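Local coordinates for protein beta-N-acetylhexosaminidase (Beutenbergia cavernae, PDB 5BU9) that probably hydrolyses terminal non-reducing N-acetyl-D-hexosamine residues from N-acetyl-beta-D-hexosaminides, as a member of glycosyl hydrolase family 3, at residues A[3-16]-A[66-78]. Numbering follows the deposited sequence.
Sequences ADLSLEQRVGQLFM and DEATGGVPLLVAT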
ATOM      1  N   ALA A   3     -22.675 -10.343  -4.945  1.00 75.65           N
ATOM      2  CA  ALA A   3     -21.916 -11.089  -3.932  1.00105.23           C
ATOM      3  C   ALA A   3     -22.172 -10.536  -2.529  1.00111.58           C
ATOM      4  O   ALA A   3     -21.813  -9.391  -2.218  1.00108.82           O
ATOM      5  CB  ALA A   3     -20.402 -11.073  -4.240  1.00 54.61           C
ATOM      6  N   ASP A   4     -22.796 -11.364  -1.690  1.00 87.78           N
ATOM      7  CA  ASP A   4     -23.074 -11.016  -0.299  1.00 52.97           C
ATOM      8  C   ASP A   4     -22.166 -11.882   0.604  1.00 69.45           C
ATOM      9  O   ASP A   4     -22.366 -13.077   0.809  1.00 56.55           O
ATOM     10  CB  ASP A   4     -24.564 -11.195   0.034  1.00 64.73           C
ATOM     11  CG  ASP A   4     -25.094 -12.570  -0.369  1.00112.45           C
ATOM     12  OD1 ASP A   4     -24.404 -13.285  -1.135  1.00103.13           O
ATOM     13  OD2 ASP A   4     -26.203 -12.942   0.076  1.00111.20           O
ATOM     14  N   LEU A   5     -21.129 -11.248   1.116  1.00 49.76           N
ATOM     15  CA  LEU A   5     -20.145 -11.923   1.924  1.00 47.13           C
ATOM     16  C   LEU A   5     -20.641 -12.026   3.365  1.00 53.03           C
ATOM     17  O   LEU A   5     -21.415 -11.188   3.812  1.00 53.27           O
ATOM     18  CB  LEU A   5     -18.823 -11.166   1.846  1.00 46.06           C
ATOM     19  CG  LEU A   5     -17.952 -11.497   0.641  1.00 41.20           C
ATOM     20  CD1 LEU A   5     -18.726 -11.484  -0.652  1.00 44.25           C
ATOM     21  CD2 LEU A   5     -16.795 -10.503   0.585  1.00 54.67           C
ATOM     22  N   SER A   6     -20.224 -13.069   4.079  1.00 48.31           N
ATOM     23  CA  SER A   6     -20.461 -13.162   5.518  1.00 42.87           C
ATOM     24  C   SER A   6     -19.630 -12.087   6.221  1.00 51.92           C
ATOM     25  O   SER A   6     -18.703 -11.537   5.626  1.00 38.57           O
ATOM     26  CB  SER A   6     -20.047 -14.526   6.030  1.00 46.36           C
ATOM     27  OG  SER A   6     -18.643 -14.681   5.792  1.00 46.35           O
ATOM     28  N   LEU A   7     -19.939 -11.804   7.484  1.00 40.25           N
ATOM     29  CA  LEU A   7     -19.087 -10.915   8.285  1.00 43.14           C
ATOM     30  C   LEU A   7     -17.606 -11.281   8.166  1.00 38.12           C
ATOM     31  O   LEU A   7     -16.791 -10.411   7.903  1.00 43.50           O
ATOM     32  CB  LEU A   7     -19.485 -10.945   9.758  1.00 42.26           C
ATOM     33  CG  LEU A   7     -18.565 -10.067  10.597  1.00 47.87           C
ATOM     34  CD1 LEU A   7     -18.603  -8.623  10.104  1.00 36.74           C
ATOM     35  CD2 LEU A   7     -19.017 -10.142  12.029  1.00 45.28           C
ATOM     36  N   GLU A   8     -17.287 -12.572   8.338  1.00 36.23           N
ATOM     37  CA  GLU A   8     -15.902 -13.059   8.329  1.00 40.10           C
ATOM     38  C   GLU A   8     -15.239 -12.726   6.993  1.00 41.34           C
ATOM     39  O   GLU A   8     -14.112 -12.242   6.944  1.00 35.25           O
ATOM     40  CB  GLU A   8     -15.839 -14.579   8.581  1.00 45.38           C
ATOM     41  CG  GLU A   8     -16.086 -15.014  10.026  1.00 37.05           C
ATOM     42  CD  GLU A   8     -17.561 -14.959  10.432  1.00 95.35           C
ATOM     43  OE1 GLU A   8     -17.821 -15.104  11.648  1.00 96.21           O
ATOM     44  OE2 GLU A   8     -18.458 -14.771   9.561  1.00 67.46           O
ATOM     45  N   GLN A   9     -15.965 -12.973   5.907  1.00 35.51           N
ATOM     46  CA  GLN A   9     -15.446 -12.723   4.580  1.00 38.65           C
ATOM     47  C   GLN A   9     -15.269 -11.221   4.315  1.00 50.47           C
ATOM     48  O   GLN A   9     -14.315 -10.838   3.640  1.00 33.82           O
ATOM     49  CB  GLN A   9     -16.359 -13.359   3.540  1.00 48.23           C
ATOM     50  CG  GLN A   9     -16.277 -14.881   3.525  1.00 47.06           C
ATOM     51  CD  GLN A   9     -17.411 -15.478   2.742  1.00 52.52           C
ATOM     52  OE1 GLN A   9     -18.439 -14.840   2.582  1.00 46.85           O
ATOM     53  NE2 GLN A   9     -17.234 -16.698   2.239  1.00 53.84           N
ATOM     54  N   ARG A  10     -16.148 -10.372   4.851  1.00 36.37           N
ATOM     55  CA  ARG A  10     -15.991  -8.925   4.648  1.00 33.86           C
ATOM     56  C   ARG A  10     -14.756  -8.407   5.385  1.00 36.53           C
ATOM     57  O   ARG A  10     -13.939  -7.683   4.808  1.00 31.05           O
ATOM     58  CB  ARG A  10     -17.247  -8.161   5.091  1.00 35.36           C
ATOM     59  CG  ARG A  10     -18.476  -8.488   4.255  1.00 39.39           C
ATOM     60  CD  ARG A  10     -19.618  -7.475   4.421  1.00 50.15           C
ATOM     61  NE  ARG A  10     -20.091  -7.315   5.799  1.00 39.62           N
ATOM     62  CZ  ARG A  10     -21.000  -8.088   6.410  1.00 50.01           C
ATOM     63  NH1 ARG A  10     -21.551  -9.117   5.795  1.00 53.33           N
ATOM     64  NH2 ARG A  10     -21.369  -7.832   7.659  1.00 48.99           N
ATOM     65  N   VAL A  11     -14.596  -8.810   6.644  1.00 35.45           N
ATOM     66  CA  VAL A  11     -13.384  -8.508   7.378  1.00 43.02           C
ATOM     67  C   VAL A  11     -12.163  -8.993   6.579  1.00 34.35           C
ATOM     68  O   VAL A  11     -11.190  -8.258   6.401  1.00 32.88           O
ATOM     69  CB  VAL A  11     -13.414  -9.136   8.761  1.00 31.40           C
ATOM     70  CG1 VAL A  11     -12.055  -8.990   9.401  1.00 29.78           C
ATOM     71  CG2 VAL A  11     -14.447  -8.453   9.603  1.00 34.75           C
ATOM     72  N   GLY A  12     -12.239 -10.214   6.063  1.00 44.16           N
ATOM     73  CA  GLY A  12     -11.154 -10.790   5.294  1.00 28.54           C
ATOM     74  C   GLY A  12     -10.749  -9.896   4.146  1.00 42.18           C
ATOM     75  O   GLY A  12      -9.569  -9.784   3.830  1.00 29.60           O
ATOM     76  N   GLN A  13     -11.705  -9.200   3.545  1.00 35.89           N
ATOM     77  CA  GLN A  13     -11.350  -8.279   2.459  1.00 29.57           C
ATOM     78  C   GLN A  13     -10.501  -7.069   2.879  1.00 34.86           C
ATOM     79  O   GLN A  13      -9.927  -6.405   2.009  1.00 35.40           O
ATOM     80  CB  GLN A  13     -12.621  -7.764   1.782  1.00 31.36           C
ATOM     81  CG  GLN A  13     -13.377  -8.831   1.116  1.00 32.88           C
ATOM     82  CD  GLN A  13     -12.646  -9.380  -0.082  1.00 59.04           C
ATOM     83  OE1 GLN A  13     -12.202  -8.625  -0.950  1.00 33.58           O
ATOM     84  NE2 GLN A  13     -12.500 -10.700  -0.129  1.00 33.43           N
ATOM     85  N   LEU A  14     -10.481  -6.764   4.188  1.00 35.00           N
ATOM     86  CA  LEU A  14      -9.755  -5.619   4.763  1.00 27.61           C
ATOM     87  C   LEU A  14      -8.293  -5.945   5.101  1.00 30.47           C
ATOM     88  O   LEU A  14      -7.593  -5.144   5.743  1.00 33.44           O
ATOM     89  CB  LEU A  14     -10.483  -5.112   6.020  1.00 28.01           C
ATOM     90  CG  LEU A  14     -11.991  -4.848   5.886  1.00 29.26           C
ATOM     91  CD1 LEU A  14     -12.496  -4.186   7.166  1.00 30.31           C
ATOM     92  CD2 LEU A  14     -12.308  -3.977   4.658  1.00 30.20           C
ATOM     93  N   PHE A  15      -7.820  -7.116   4.672  1.00 32.24           N
ATOM     94  CA  PHE A  15      -6.433  -7.501   4.927  1.00 30.44           C
ATOM     95  C   PHE A  15      -5.659  -7.864   3.659  1.00 32.69           C
ATOM     96  O   PHE A  15      -6.214  -8.399   2.695  1.00 35.11           O
ATOM     97  CB  PHE A  15      -6.374  -8.671   5.903  1.00 25.39           C
ATOM     98  CG  PHE A  15      -6.655  -8.285   7.326  1.00 33.53           C
ATOM     99  CD1 PHE A  15      -7.966  -8.153   7.781  1.00 31.90           C
ATOM    100  CD2 PHE A  15      -5.620  -8.063   8.212  1.00 25.74           C
ATOM    101  CE1 PHE A  15      -8.237  -7.803   9.093  1.00 34.41           C
ATOM    102  CE2 PHE A  15      -5.875  -7.715   9.538  1.00 40.27           C
ATOM    103  CZ  PHE A  15      -7.185  -7.588   9.981  1.00 34.15           C
HETATM  104  N   MSE A  16      -4.367  -7.553   3.677  1.00 28.38           N
HETATM  105  CA  MSE A  16      -3.463  -7.950   2.614  1.00 30.52           C
HETATM  106  C   MSE A  16      -2.299  -8.725   3.247  1.00 34.58           C
HETATM  107  O   MSE A  16      -1.497  -8.156   3.987  1.00 32.02           O
HETATM  108  CB  MSE A  16      -2.980  -6.732   1.810  1.00 26.07           C
HETATM  109  CG  MSE A  16      -2.150  -7.123   0.558  1.00 27.14           C
HETATM  110 SE   MSE A  16      -1.597  -5.583  -0.505  0.72 36.20          SE
HETATM  111  CE  MSE A  16      -3.162  -5.434  -1.645  1.00 28.97           C
ATOM    112  N   ASP A  66     -15.771 -19.937  -3.038  1.00 49.80           N
ATOM    113  CA  ASP A  66     -16.915 -19.267  -2.464  1.00 45.34           C
ATOM    114  C   ASP A  66     -16.829 -19.245  -0.920  1.00 44.13           C
ATOM    115  O   ASP A  66     -17.132 -18.240  -0.268  1.00 51.87           O
ATOM    116  CB  ASP A  66     -18.228 -19.932  -2.923  1.00 49.91           C
ATOM    117  CG  ASP A  66     -19.442 -19.072  -2.584  1.00 75.17           C
ATOM    118  OD1 ASP A  66     -19.660 -18.057  -3.292  1.00 85.13           O
ATOM    119  OD2 ASP A  66     -20.150 -19.376  -1.591  1.00 76.93           O
ATOM    120  N   GLU A  67     -16.421 -20.363  -0.346  1.00 45.12           N
ATOM    121  CA  GLU A  67     -16.207 -20.458   1.086  1.00 53.26           C
ATOM    122  C   GLU A  67     -15.053 -19.576   1.583  1.00 56.52           C
ATOM    123  O   GLU A  67     -15.109 -19.045   2.681  1.00 47.40           O
ATOM    124  CB  GLU A  67     -15.956 -21.914   1.464  1.00 59.18           C
ATOM    125  CG  GLU A  67     -15.809 -22.133   2.950  1.00 93.20           C
ATOM    126  CD  GLU A  67     -16.040 -23.573   3.309  1.00105.81           C
ATOM    127  OE1 GLU A  67     -16.485 -24.318   2.410  1.00102.84           O
ATOM    128  OE2 GLU A  67     -15.780 -23.959   4.470  1.00103.17           O
ATOM    129  N   ALA A  68     -14.016 -19.400   0.773  1.00 40.11           N
ATOM    130  CA  ALA A  68     -12.884 -18.580   1.199  1.00 45.50           C
ATOM    131  C   ALA A  68     -13.198 -17.079   1.156  1.00 41.34           C
ATOM    132  O   ALA A  68     -13.096 -16.394   2.160  1.00 44.73           O
ATOM    133  CB  ALA A  68     -11.674 -18.881   0.350  1.00 37.32           C
ATOM    134  N   THR A  69     -13.581 -16.573  -0.010  1.00 37.33           N
ATOM    135  CA  THR A  69     -13.724 -15.131  -0.204  1.00 45.07           C
ATOM    136  C   THR A  69     -15.036 -14.775  -0.914  1.00 44.63           C
ATOM    137  O   THR A  69     -15.145 -13.704  -1.529  1.00 42.36           O
ATOM    138  CB  THR A  69     -12.557 -14.554  -1.036  1.00 34.15           C
ATOM    139  OG1 THR A  69     -12.580 -15.154  -2.337  1.00 38.90           O
ATOM    140  CG2 THR A  69     -11.234 -14.892  -0.406  1.00 40.40           C
ATOM    141  N   GLY A  70     -16.010 -15.683  -0.872  1.00 46.04           N
ATOM    142  CA  GLY A  70     -17.265 -15.475  -1.595  1.00 40.65           C
ATOM    143  C   GLY A  70     -17.042 -15.343  -3.095  1.00 63.40           C
ATOM    144  O   GLY A  70     -17.846 -14.717  -3.804  1.00 43.22           O
ATOM    145  N   GLY A  71     -15.953 -15.949  -3.576  1.00 41.05           N
ATOM    146  CA  GLY A  71     -15.591 -15.887  -4.978  1.00 42.88           C
ATOM    147  C   GLY A  71     -14.929 -14.580  -5.399  1.00 57.96           C
ATOM    148  O   GLY A  71     -14.556 -14.418  -6.553  1.00 40.34           O
ATOM    149  N   VAL A  72     -14.774 -13.641  -4.472  1.00 40.41           N
ATOM    150  CA  VAL A  72     -14.122 -12.376  -4.781  1.00 42.50           C
ATOM    151  C   VAL A  72     -12.637 -12.586  -5.090  1.00 41.78           C
ATOM    152  O   VAL A  72     -11.919 -13.236  -4.328  1.00 42.40           O
ATOM    153  CB  VAL A  72     -14.302 -11.393  -3.645  1.00 39.05           C
ATOM    154  CG1 VAL A  72     -13.464 -10.142  -3.897  1.00 38.60           C
ATOM    155  CG2 VAL A  72     -15.781 -11.033  -3.543  1.00 38.80           C
ATOM    156  N   PRO A  73     -12.178 -12.042  -6.226  1.00 36.91           N
ATOM    157  CA  PRO A  73     -10.777 -12.275  -6.610  1.00 38.17           C
ATOM    158  C   PRO A  73      -9.797 -11.497  -5.731  1.00 41.34           C
ATOM    159  O   PRO A  73     -10.172 -10.533  -5.084  1.00 43.28           O
ATOM    160  CB  PRO A  73     -10.720 -11.819  -8.080  1.00 37.95           C
ATOM    161  CG  PRO A  73     -11.966 -10.980  -8.297  1.00 46.94           C
ATOM    162  CD  PRO A  73     -12.995 -11.498  -7.329  1.00 40.17           C
ATOM    163  N   LEU A  74      -8.554 -11.960  -5.685  1.00 42.28           N
ATOM    164  CA  LEU A  74      -7.495 -11.299  -4.937  1.00 33.83           C
ATOM    165  C   LEU A  74      -7.034 -10.025  -5.629  1.00 36.12           C
ATOM    166  O   LEU A  74      -6.923  -9.980  -6.850  1.00 42.53           O
ATOM    167  CB  LEU A  74      -6.292 -12.239  -4.775  1.00 33.91           C
ATOM    168  CG  LEU A  74      -6.522 -13.625  -4.160  1.00 37.05           C
ATOM    169  CD1 LEU A  74      -5.229 -14.469  -4.134  1.00 35.58           C
ATOM    170  CD2 LEU A  74      -7.124 -13.445  -2.753  1.00 30.21           C
ATOM    171  N   LEU A  75      -6.785  -8.988  -4.840  1.00 33.16           N
ATOM    172  CA  LEU A  75      -5.807  -7.985  -5.205  1.00 35.68           C
ATOM    173  C   LEU A  75      -4.436  -8.668  -4.987  1.00 38.69           C
ATOM    174  O   LEU A  75      -4.161  -9.254  -3.918  1.00 32.66           O
ATOM    175  CB  LEU A  75      -5.962  -6.705  -4.369  1.00 27.77           C
ATOM    176  CG  LEU A  75      -7.133  -5.825  -4.806  1.00 32.47           C
ATOM    177  CD1 LEU A  75      -7.444  -4.768  -3.763  1.00 30.56           C
ATOM    178  CD2 LEU A  75      -6.858  -5.157  -6.157  1.00 29.63           C
ATOM    179  N   VAL A  76      -3.609  -8.662  -6.028  1.00 39.69           N
ATOM    180  CA  VAL A  76      -2.283  -9.257  -5.959  1.00 30.75           C
ATOM    181  C   VAL A  76      -1.281  -8.128  -6.159  1.00 35.29           C
ATOM    182  O   VAL A  76      -1.143  -7.584  -7.260  1.00 47.37           O
ATOM    183  CB  VAL A  76      -2.083 -10.358  -7.020  1.00 39.43           C
ATOM    184  CG1 VAL A  76      -0.781 -11.040  -6.778  1.00 28.67           C
ATOM    185  CG2 VAL A  76      -3.231 -11.345  -7.017  1.00 29.32           C
ATOM    186  N   ALA A  77      -0.607  -7.766  -5.084  1.00 29.41           N
ATOM    187  CA  ALA A  77       0.242  -6.596  -5.072  1.00 33.09           C
ATOM    188  C   ALA A  77       1.674  -6.989  -4.926  1.00 38.96           C
ATOM    189  O   ALA A  77       1.967  -8.065  -4.395  1.00 32.69           O
ATOM    190  CB  ALA A  77      -0.151  -5.671  -3.899  1.00 26.89           C
ATOM    191  N   THR A  78       2.578  -6.113  -5.356  1.00 31.95           N
ATOM    192  CA  THR A  78       3.973  -6.224  -4.929  1.00 30.89           C
ATOM    193  C   THR A  78       4.561  -4.810  -4.881  1.00 26.80           C
ATOM    194  O   THR A  78       3.883  -3.835  -5.212  1.00 31.32           O
ATOM    195  CB  THR A  78       4.822  -7.165  -5.844  1.00 30.00           C
ATOM    196  OG1 THR A  78       6.115  -7.336  -5.268  1.00 36.61           O
ATOM    197  CG2 THR A  78       5.004  -6.578  -7.218  1.00 29.18           C
TER
HETATM  198  O   HOH W   1     -10.759 -11.694  -2.338  1.00 33.10           O
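Q9 and T69 bring the backbones of 3-16 and 66-78 closest, their CA atoms 5.6 Å apart, whereas M16 and L75 stand 8.2 Å apart by the same measure, so side chains fill the distance at the strand end. Q9 makes the direct hydrogen bond: its extended chain puts NE2 3.2 Å from E67 O, in helix 66-69. With E67 O only 9° out of the Q9 amide plane, the N-H is well aimed (154°), but it arrives above the carbonyl plane of E67 rather than on a lone pair. The other end of the amide is fixed within its own segment, where S6 N donates to Q9 OE1; Q9 N in turn donates to S6 OG, a capping box at the start of helix 7-12. Were Q9 an alanine, S6 N would probably lose this acceptor and E67 O its donor from 3-16. Beside the Q9 amide, L5 CD1 meets V72 CG2 at 4.2 Å, the two side chains crossing at about a right angle. G70, at positive phi in the type I' turn 69-72, lies so near L5 CD1 that a side chain would clash there. In this TIM-barrel family, the two segments lead into strands 15-20 and 75-82, which flank strand 39-43 in one parallel run. Q13 bends at its second torsion to lay its amide against V72, OE1 being 3.5 Å from CG1; that oxygen accepts from K337, and Q13 NE2 donates to a water that lies within hydrogen-bonding distance of V72 O, bridging the two segments. Further in, selenomethionine M16 runs extended until chi3 turns it (-88°), setting SE 3.7 Å from A77 CB and CE 4.1 Å from L75 CB, while N39 and F41 of the intervening strand also touch its side chain.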